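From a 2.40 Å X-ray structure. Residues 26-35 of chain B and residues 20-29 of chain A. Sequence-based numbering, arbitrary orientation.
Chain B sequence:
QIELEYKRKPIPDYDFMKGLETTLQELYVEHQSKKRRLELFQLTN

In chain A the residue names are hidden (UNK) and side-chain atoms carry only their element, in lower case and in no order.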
# COMPACT_ATOMS: atom_id res chain seq x y z
N GLU B 26 1.52 -6.54 17.10
CA GLU B 26 0.12 -6.79 17.37
C GLU B 26 -0.20 -8.25 17.07
O GLU B 26 -1.05 -8.85 17.73
CB GLU B 26 -0.74 -5.84 16.53
CG GLU B 26 -2.21 -5.85 16.89
CD GLU B 26 -2.92 -4.55 16.54
OE1 GLU B 26 -3.74 -4.56 15.59
OE2 GLU B 26 -2.65 -3.53 17.22
N LEU B 27 0.48 -8.81 16.06
CA LEU B 27 0.27 -10.19 15.68
C LEU B 27 0.90 -11.10 16.74
O LEU B 27 0.35 -12.15 17.06
CB LEU B 27 0.88 -10.45 14.30
CG LEU B 27 0.26 -11.61 13.51
CD1 LEU B 27 0.65 -11.54 12.05
CD2 LEU B 27 0.68 -12.96 14.09
N TYR B 28 2.04 -10.67 17.30
CA TYR B 28 2.72 -11.44 18.32
C TYR B 28 1.79 -11.67 19.52
O TYR B 28 1.72 -12.79 20.03
CB TYR B 28 4.04 -10.79 18.74
CG TYR B 28 4.95 -11.72 19.50
CD1 TYR B 28 5.84 -12.55 18.83
CD2 TYR B 28 4.91 -11.78 20.88
CE1 TYR B 28 6.67 -13.41 19.52
CE2 TYR B 28 5.73 -12.65 21.59
CZ TYR B 28 6.62 -13.46 20.91
OH TYR B 28 7.44 -14.31 21.59
N VAL B 29 1.08 -10.62 19.94
CA VAL B 29 0.22 -10.70 21.11
C VAL B 29 -1.05 -11.48 20.80
O VAL B 29 -1.65 -12.07 21.69
CB VAL B 29 -0.08 -9.32 21.75
CG1 VAL B 29 1.18 -8.64 22.26
CG2 VAL B 29 -0.85 -8.39 20.82
N GLU B 30 -1.45 -11.51 19.52
CA GLU B 30 -2.59 -12.31 19.09
C GLU B 30 -2.28 -13.79 19.28
O GLU B 30 -3.14 -14.57 19.67
CB GLU B 30 -2.96 -12.00 17.64
CG GLU B 30 -3.71 -10.69 17.46
CD GLU B 30 -3.84 -10.20 16.02
OE1 GLU B 30 -3.89 -11.05 15.10
OE2 GLU B 30 -3.90 -8.97 15.82
N HIS B 31 -1.02 -14.17 19.01
CA HIS B 31 -0.57 -15.54 19.14
C HIS B 31 -0.53 -15.97 20.60
O HIS B 31 -0.84 -17.12 20.91
CB HIS B 31 0.80 -15.72 18.46
CG HIS B 31 1.25 -17.14 18.40
ND1 HIS B 31 0.74 -18.04 17.49
CD2 HIS B 31 2.16 -17.82 19.14
CE1 HIS B 31 1.32 -19.22 17.66
NE2 HIS B 31 2.19 -19.10 18.67
N GLN B 32 -0.15 -15.05 21.49
CA GLN B 32 -0.06 -15.30 22.92
C GLN B 32 -1.44 -15.66 23.47
O GLN B 32 -1.56 -16.60 24.25
CB GLN B 32 0.47 -14.06 23.65
CG GLN B 32 1.99 -13.93 23.64
CD GLN B 32 2.46 -12.85 24.57
OE1 GLN B 32 1.95 -11.73 24.58
NE2 GLN B 32 3.47 -13.17 25.37
N SER B 33 -2.45 -14.89 23.05
CA SER B 33 -3.84 -15.14 23.43
C SER B 33 -4.27 -16.52 22.95
O SER B 33 -4.91 -17.26 23.70
CB SER B 33 -4.75 -14.06 22.90
OG SER B 33 -4.73 -12.93 23.75
N LYS B 34 -3.90 -16.86 21.72
CA LYS B 34 -4.24 -18.16 21.15
C LYS B 34 -3.52 -19.26 21.92
O LYS B 34 -4.08 -20.34 22.12
CB LYS B 34 -3.91 -18.21 19.65
CG LYS B 34 -4.77 -19.18 18.85
CD LYS B 34 -4.07 -19.78 17.65
CE LYS B 34 -4.87 -20.91 17.02
NZ LYS B 34 -4.07 -21.65 16.01
N LYS B 35 -2.29 -18.98 22.38
CA LYS B 35 -1.49 -19.93 23.13
C LYS B 35 -2.11 -20.19 24.50
O LYS B 35 -2.14 -21.33 24.96
CB LYS B 35 -0.03 -19.45 23.24
CG LYS B 35 0.91 -19.97 22.17
CD LYS B 35 1.28 -21.43 22.35
CE LYS B 35 1.86 -22.06 21.10
NZ LYS B 35 2.01 -23.53 21.27
N UNK A 20 4.21 -21.85 12.89
CA UNK A 20 2.96 -21.25 12.44
C UNK A 20 3.01 -19.74 12.60
O UNK A 20 2.53 -19.01 11.74
c UNK A 20 1.79 -21.86 13.18
N UNK A 21 3.61 -19.28 13.71
CA UNK A 21 3.76 -17.87 14.05
C UNK A 21 4.59 -17.17 12.98
O UNK A 21 4.21 -16.10 12.51
c UNK A 21 4.20 -16.51 16.25
c UNK A 21 4.46 -17.77 15.41
c UNK A 21 3.95 -15.27 15.41
c UNK A 21 5.36 -16.27 17.21
N UNK A 22 5.73 -17.76 12.63
CA UNK A 22 6.66 -17.18 11.67
C UNK A 22 5.98 -17.02 10.32
O UNK A 22 6.19 -16.02 9.64
o UNK A 22 9.96 -19.94 12.44
n UNK A 22 11.34 -18.20 12.64
c UNK A 22 10.13 -18.73 12.55
c UNK A 22 8.96 -17.77 12.62
c UNK A 22 7.91 -18.05 11.55
N UNK A 23 5.16 -18.01 9.93
CA UNK A 23 4.47 -18.00 8.65
C UNK A 23 3.41 -16.91 8.64
O UNK A 23 3.28 -16.19 7.64
c UNK A 23 4.90 -20.44 8.03
n UNK A 23 5.92 -24.21 8.19
n UNK A 23 4.22 -22.77 7.59
c UNK A 23 3.86 -19.38 8.36
c UNK A 23 4.52 -21.79 8.62
n UNK A 23 4.54 -24.73 6.44
c UNK A 23 4.90 -23.90 7.41
N UNK A 24 2.66 -16.79 9.74
CA UNK A 24 1.67 -15.74 9.89
C UNK A 24 2.34 -14.39 9.70
O UNK A 24 1.84 -13.54 8.97
c UNK A 24 -0.06 -16.81 11.49
c UNK A 24 1.05 -15.79 11.29
c UNK A 24 -0.71 -16.62 12.84
c UNK A 24 -1.37 -17.88 13.36
n UNK A 24 -1.46 -17.86 14.84
N UNK A 25 3.50 -14.22 10.36
CA UNK A 25 4.23 -12.96 10.35
C UNK A 25 4.71 -12.64 8.93
O UNK A 25 4.66 -11.49 8.51
c UNK A 25 5.88 -11.71 15.15
c UNK A 25 5.42 -13.01 11.30
s UNK A 25 6.51 -12.69 13.79
c UNK A 25 5.04 -12.78 12.75
N UNK A 26 5.16 -13.68 8.22
CA UNK A 26 5.62 -13.54 6.84
C UNK A 26 4.44 -13.14 5.95
O UNK A 26 4.60 -12.31 5.06
s UNK A 26 8.76 -13.66 6.58
c UNK A 26 8.73 -13.52 4.80
c UNK A 26 7.65 -15.08 6.83
c UNK A 26 6.24 -14.84 6.33
N UNK A 27 3.27 -13.73 6.22
CA UNK A 27 2.05 -13.45 5.48
C UNK A 27 1.62 -12.00 5.72
O UNK A 27 1.29 -11.29 4.77
n UNK A 27 -2.41 -13.32 5.01
c UNK A 27 -0.40 -14.12 5.33
n UNK A 27 -0.94 -14.65 4.17
c UNK A 27 -2.15 -14.16 3.99
c UNK A 27 0.97 -14.49 5.80
c UNK A 27 -1.33 -13.29 5.84
N UNK A 28 1.66 -11.57 6.99
CA UNK A 28 1.29 -10.22 7.39
C UNK A 28 2.23 -9.21 6.74
O UNK A 28 1.80 -8.16 6.27
n UNK A 28 -1.51 -9.34 9.99
c UNK A 28 -0.62 -8.40 9.31
n UNK A 28 -1.66 -8.13 11.95
c UNK A 28 0.86 -8.73 9.46
c UNK A 28 1.30 -10.09 8.91
n UNK A 28 -2.79 -10.10 11.74
c UNK A 28 -1.99 -9.19 11.23
N UNK A 29 3.53 -9.56 6.71
CA UNK A 29 4.58 -8.68 6.22
C UNK A 29 4.38 -8.40 4.73
O UNK A 29 4.43 -7.25 4.31
c UNK A 29 8.42 -9.39 6.12
c UNK A 29 5.94 -9.33 6.50
c UNK A 29 7.15 -8.56 5.97
c UNK A 29 7.29 -7.21 6.67

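Position 20 carries a single side-chain carbon, aimed toward chain B, but its CB stays 5.2 Å from CE1 of H31(B) and makes no contact. One carbon beyond CA means alanine, A20(A).

Position 21 has four carbons, forked at the second, and they meet one face of the H31(B) ring and the ring of Y28(B). The fork is the pattern of leucine. L21(A) leaves its helix sideways, yet its CG lies 3.7 Å from CG of H31(B) and 14° off the ring normal, a CH-pi contact over one face of the imidazole. Its CD1 also reaches CE1 of Y28(B) at 3.9 Å, so one forked side chain meets two aromatic neighbours.

Position 22 shows three carbons, the last bearing one oxygen and one nitrogen, all out of reach of chain B. Glutamine and glutamate share this shape, but the nitrogen decides for glutamine, Q22(A).

Position 23 has three carbons, a nitrogen, then a carbon with two more nitrogens, also out of reach: a guanidinium, hence arginine, R23(A).

Position 24 is four carbons in a row ending in nitrogen, pointing toward chain B and meeting the edge of the H31(B) ring. This is lysine. The nearly extended chain of K24(A) brings NZ 3.4 Å from ND1 of H31(B), a weak hydrogen bond donated at the ring's edge.

Position 25 is unbranched: two carbons, a sulfur, one carbon, the last at the ring edge of Y28(B). That is methionine, and although M25(A) starts sideways, its end comes nearer, CE lying 3.8 Å from CD1 of Y28(B).

Position 26 repeats the thioether chain but points away from chain B and touches nothing there; it is M26(A).

Position 27 has one carbon, then a five-membered ring of three carbons and two nitrogens, with no contact across: a histidine, H27(A).

Position 28 has another guanidinium after three carbons, points toward chain B and meets L27(B) and E30(B), so it is arginine. The CB of R28(A) packs 3.5 Å from CD1 of L27(B), and its NH1 forms a long salt bridge, 3.7 Å, with OE1 of E30(B).

Position 29, four carbons forked at the second and out of reach, is leucine, L29(A).

The two helices run roughly antiparallel, at 147°, with axes 10.5 Å apart at closest approach. The rule to read is a knob in a hole: L27(B) sits among L21(A), K24(A), M25(A) and R28(A), spaced i, i+3, i+4 and i+7. L21(A) and M25(A) pack against Y28(B), L21(A) also covers a face of H31(B), and K24(A) and R28(A) add polar contacts, one weak, one long.

Chain A, residues 20-29: ALQRKMMHRL
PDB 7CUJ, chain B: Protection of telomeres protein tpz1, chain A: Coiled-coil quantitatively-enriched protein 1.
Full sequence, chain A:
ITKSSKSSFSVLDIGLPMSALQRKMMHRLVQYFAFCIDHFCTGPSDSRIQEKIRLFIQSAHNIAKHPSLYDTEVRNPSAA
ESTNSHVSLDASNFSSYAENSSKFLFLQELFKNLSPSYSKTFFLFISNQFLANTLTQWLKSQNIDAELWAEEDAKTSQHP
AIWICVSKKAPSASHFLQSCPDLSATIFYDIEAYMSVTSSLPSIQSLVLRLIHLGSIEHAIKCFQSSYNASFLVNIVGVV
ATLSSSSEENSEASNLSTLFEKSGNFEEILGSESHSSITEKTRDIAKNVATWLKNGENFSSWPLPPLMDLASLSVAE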